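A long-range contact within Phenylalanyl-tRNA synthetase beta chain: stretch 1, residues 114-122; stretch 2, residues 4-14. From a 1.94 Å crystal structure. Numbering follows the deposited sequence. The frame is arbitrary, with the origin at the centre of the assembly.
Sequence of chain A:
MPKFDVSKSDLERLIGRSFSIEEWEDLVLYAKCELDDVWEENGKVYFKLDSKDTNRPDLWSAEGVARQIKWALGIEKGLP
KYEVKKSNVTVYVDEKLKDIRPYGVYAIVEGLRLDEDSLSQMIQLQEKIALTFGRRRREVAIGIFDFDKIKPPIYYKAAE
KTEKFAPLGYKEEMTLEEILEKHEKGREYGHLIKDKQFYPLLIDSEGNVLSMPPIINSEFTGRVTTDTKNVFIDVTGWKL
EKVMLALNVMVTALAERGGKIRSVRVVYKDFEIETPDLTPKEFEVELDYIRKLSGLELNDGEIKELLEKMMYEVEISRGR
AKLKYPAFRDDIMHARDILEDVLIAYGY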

# COMPACT_ATOMS: atom_id res chain seq x y z
N LEU A 114 -20.74 -8.83 -23.36
CA LEU A 114 -22.16 -8.69 -23.12
C LEU A 114 -22.90 -8.19 -24.36
O LEU A 114 -22.29 -7.68 -25.29
CB LEU A 114 -22.46 -7.79 -21.91
CG LEU A 114 -21.72 -8.21 -20.64
CD1 LEU A 114 -22.07 -7.16 -19.56
CD2 LEU A 114 -22.18 -9.65 -20.26
N ASP A 115 -24.21 -8.40 -24.37
CA ASP A 115 -25.09 -7.83 -25.41
C ASP A 115 -26.45 -7.66 -24.81
O ASP A 115 -26.64 -7.89 -23.58
CB ASP A 115 -25.13 -8.70 -26.68
CG ASP A 115 -25.37 -10.21 -26.39
OD1 ASP A 115 -26.27 -10.58 -25.60
OD2 ASP A 115 -24.71 -11.11 -26.95
N GLU A 116 -27.42 -7.26 -25.63
CA GLU A 116 -28.76 -6.99 -25.10
C GLU A 116 -29.33 -8.20 -24.36
O GLU A 116 -29.90 -8.04 -23.30
CB GLU A 116 -29.75 -6.57 -26.21
CG GLU A 116 -29.63 -5.09 -26.63
CD GLU A 116 -30.51 -4.74 -27.84
OE1 GLU A 116 -31.53 -5.47 -28.08
OE2 GLU A 116 -30.19 -3.73 -28.54
N ASP A 117 -29.22 -9.38 -24.96
CA ASP A 117 -29.77 -10.60 -24.34
C ASP A 117 -29.08 -10.97 -23.01
O ASP A 117 -29.75 -11.24 -22.02
CB ASP A 117 -29.68 -11.77 -25.29
CG ASP A 117 -30.83 -11.79 -26.33
OD1 ASP A 117 -31.72 -10.92 -26.29
OD2 ASP A 117 -30.91 -12.68 -27.20
N SER A 118 -27.76 -11.03 -23.01
CA SER A 118 -27.03 -11.39 -21.77
C SER A 118 -27.19 -10.35 -20.67
O SER A 118 -27.38 -10.69 -19.50
CB SER A 118 -25.57 -11.73 -22.02
OG SER A 118 -24.87 -10.72 -22.69
N LEU A 119 -27.16 -9.07 -21.04
CA LEU A 119 -27.37 -8.02 -20.02
C LEU A 119 -28.78 -8.05 -19.42
O LEU A 119 -28.99 -7.87 -18.21
CB LEU A 119 -27.09 -6.64 -20.64
CG LEU A 119 -27.09 -5.43 -19.71
CD1 LEU A 119 -26.10 -5.71 -18.51
CD2 LEU A 119 -26.69 -4.18 -20.60
N SER A 120 -29.77 -8.29 -20.27
CA SER A 120 -31.11 -8.32 -19.78
C SER A 120 -31.36 -9.59 -18.90
O SER A 120 -32.04 -9.50 -17.89
CB SER A 120 -32.13 -8.11 -20.93
OG SER A 120 -32.86 -9.27 -21.18
N GLN A 121 -30.79 -10.74 -19.26
CA GLN A 121 -30.88 -11.93 -18.42
C GLN A 121 -30.25 -11.72 -17.00
O GLN A 121 -30.81 -12.13 -15.95
CB GLN A 121 -30.21 -13.12 -19.11
CG GLN A 121 -31.05 -13.74 -20.23
CD GLN A 121 -32.44 -14.14 -19.72
OE1 GLN A 121 -32.56 -14.97 -18.81
NE2 GLN A 121 -33.47 -13.46 -20.22
N MSE A 122 -29.07 -11.12 -16.99
CA MSE A 122 -28.36 -10.86 -15.73
C MSE A 122 -29.21 -9.95 -14.84
O MSE A 122 -29.40 -10.24 -13.66
CB MSE A 122 -26.99 -10.25 -16.05
CG MSE A 122 -26.04 -10.04 -14.87
SE MSE A 122 -24.39 -9.02 -15.50
CE MSE A 122 -24.63 -9.47 -17.36
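Stretch 2 (4-14) FDVSKSDLERL

How does stretch 2 begin its run over stretch 1? Residues 4-7 form a strand that runs nearly antiparallel to helix 116-122, with an angle of 163° between their N-to-C directions and a closest axial approach of 9.2 Å. F4 points toward the helix but makes no contact. The first anchor is the backbone of D5, whose carbonyl O accepts a hydrogen bond from Q121 NE2 at 2.8 Å, while the D5 side chain leads away. V6 then packs beside the same glutamine, its CG1 3.7 Å from Q121 OE1; the CA atoms of V6 and Q121 are 7.3 Å apart.

What happens where the strand ends? S7 holds the N-cap position of helix 8-14: its OG accepts from D10 N at 3.2 Å and donates across the contact to D117 OD2 at 2.8 Å. One hydroxyl thus starts the new helix and ties it to stretch 1.

How does the second helix cross the first? Helix 8-14 lies almost perpendicular to helix 116-122, at 95°, with the axes 10.3 Å apart at their closest. K8 points away. D10 points toward stretch 1, and its CA comes within 6.5 Å of the CA of D117. The D10 side chain fits between two residues one helical turn apart, with CB 3.6 Å from D117 OD2 and OD2 3.5 Å from Q121 CG.

Where does R13 find its partners? Its NH1 donates to D115 OD2 at 2.6 Å and its NH2 to D115 OD1 at 2.7 Å, a two-pronged salt bridge with the carboxylate at the edge of the guanidinium. D115 is itself an N-cap, its OD1 accepting from S118 N at 3.0 Å. Within stretch 2, R13 NE also bonds D10 OD1 at 2.8 Å, a second salt bridge that leaves the arginine held between two aspartates.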

# COMPACT_ATOMS: atom_id res chain seq x y z
N PHE A 4 -40.32 -15.84 -16.16
CA PHE A 4 -39.28 -14.96 -16.68
C PHE A 4 -39.19 -15.10 -18.17
O PHE A 4 -39.48 -16.15 -18.70
CB PHE A 4 -37.91 -15.25 -16.04
CG PHE A 4 -37.45 -16.69 -16.18
CD1 PHE A 4 -37.99 -17.69 -15.38
CD2 PHE A 4 -36.48 -17.04 -17.10
CE1 PHE A 4 -37.58 -19.03 -15.50
CE2 PHE A 4 -36.03 -18.35 -17.21
CZ PHE A 4 -36.58 -19.33 -16.42
N ASP A 5 -38.77 -14.03 -18.83
CA ASP A 5 -38.64 -14.01 -20.25
C ASP A 5 -37.23 -14.35 -20.70
O ASP A 5 -36.25 -14.04 -20.02
CB ASP A 5 -38.97 -12.62 -20.76
CG ASP A 5 -40.39 -12.21 -20.47
OD1 ASP A 5 -41.28 -13.06 -20.22
OD2 ASP A 5 -40.71 -11.02 -20.55
N VAL A 6 -37.15 -15.01 -21.85
CA VAL A 6 -35.89 -15.39 -22.45
C VAL A 6 -35.97 -15.30 -23.98
O VAL A 6 -37.06 -15.41 -24.60
CB VAL A 6 -35.44 -16.83 -22.06
CG1 VAL A 6 -35.13 -16.96 -20.54
CG2 VAL A 6 -36.48 -17.87 -22.47
N SER A 7 -34.79 -15.14 -24.58
CA SER A 7 -34.70 -15.15 -26.01
C SER A 7 -34.37 -16.53 -26.55
O SER A 7 -33.47 -17.19 -26.04
CB SER A 7 -33.72 -14.05 -26.49
OG SER A 7 -33.05 -14.42 -27.65
N LYS A 8 -35.14 -16.99 -27.55
CA LYS A 8 -34.90 -18.30 -28.15
C LYS A 8 -33.46 -18.43 -28.66
O LYS A 8 -32.83 -19.48 -28.48
CB LYS A 8 -35.87 -18.62 -29.29
CG LYS A 8 -35.64 -19.99 -30.00
CD LYS A 8 -36.75 -20.16 -31.10
CE LYS A 8 -36.66 -21.52 -31.83
NZ LYS A 8 -35.45 -21.65 -32.75
N SER A 9 -32.97 -17.39 -29.33
CA SER A 9 -31.60 -17.46 -29.90
C SER A 9 -30.54 -17.42 -28.76
O SER A 9 -29.46 -18.02 -28.88
CB SER A 9 -31.35 -16.36 -30.96
OG SER A 9 -31.32 -15.08 -30.34
N ASP A 10 -30.86 -16.75 -27.65
CA ASP A 10 -29.93 -16.74 -26.49
C ASP A 10 -29.82 -18.16 -25.94
O ASP A 10 -28.72 -18.65 -25.74
CB ASP A 10 -30.40 -15.75 -25.43
CG ASP A 10 -29.41 -15.58 -24.28
OD1 ASP A 10 -28.20 -15.54 -24.54
OD2 ASP A 10 -29.78 -15.42 -23.08
N LEU A 11 -30.95 -18.85 -25.72
CA LEU A 11 -30.93 -20.24 -25.26
C LEU A 11 -30.13 -21.16 -26.18
O LEU A 11 -29.29 -21.97 -25.72
CB LEU A 11 -32.37 -20.76 -25.21
CG LEU A 11 -33.30 -20.73 -23.99
CD1 LEU A 11 -32.78 -20.52 -22.56
CD2 LEU A 11 -34.71 -20.19 -24.26
N GLU A 12 -30.38 -21.03 -27.48
CA GLU A 12 -29.73 -21.87 -28.48
C GLU A 12 -28.20 -21.63 -28.60
O GLU A 12 -27.46 -22.60 -28.76
CB GLU A 12 -30.45 -21.75 -29.84
CG GLU A 12 -31.86 -22.35 -29.69
CD GLU A 12 -32.78 -22.22 -30.89
OE1 GLU A 12 -32.55 -21.33 -31.77
OE2 GLU A 12 -33.74 -23.04 -30.96
N ARG A 13 -27.74 -20.38 -28.50
CA ARG A 13 -26.28 -20.14 -28.45
C ARG A 13 -25.67 -20.76 -27.20
O ARG A 13 -24.59 -21.33 -27.27
CB ARG A 13 -25.91 -18.65 -28.61
CG ARG A 13 -26.37 -17.69 -27.53
CD ARG A 13 -25.61 -16.35 -27.48
NE ARG A 13 -26.22 -15.40 -26.57
CZ ARG A 13 -25.97 -14.09 -26.60
NH1 ARG A 13 -25.10 -13.58 -27.48
NH2 ARG A 13 -26.57 -13.28 -25.74
N LEU A 14 -26.40 -20.73 -26.08
CA LEU A 14 -25.93 -21.32 -24.83
C LEU A 14 -25.89 -22.87 -24.88
O LEU A 14 -24.91 -23.51 -24.46
CB LEU A 14 -26.77 -20.80 -23.64
CG LEU A 14 -26.61 -19.32 -23.27
CD1 LEU A 14 -27.77 -18.92 -22.33
CD2 LEU A 14 -25.22 -19.08 -22.61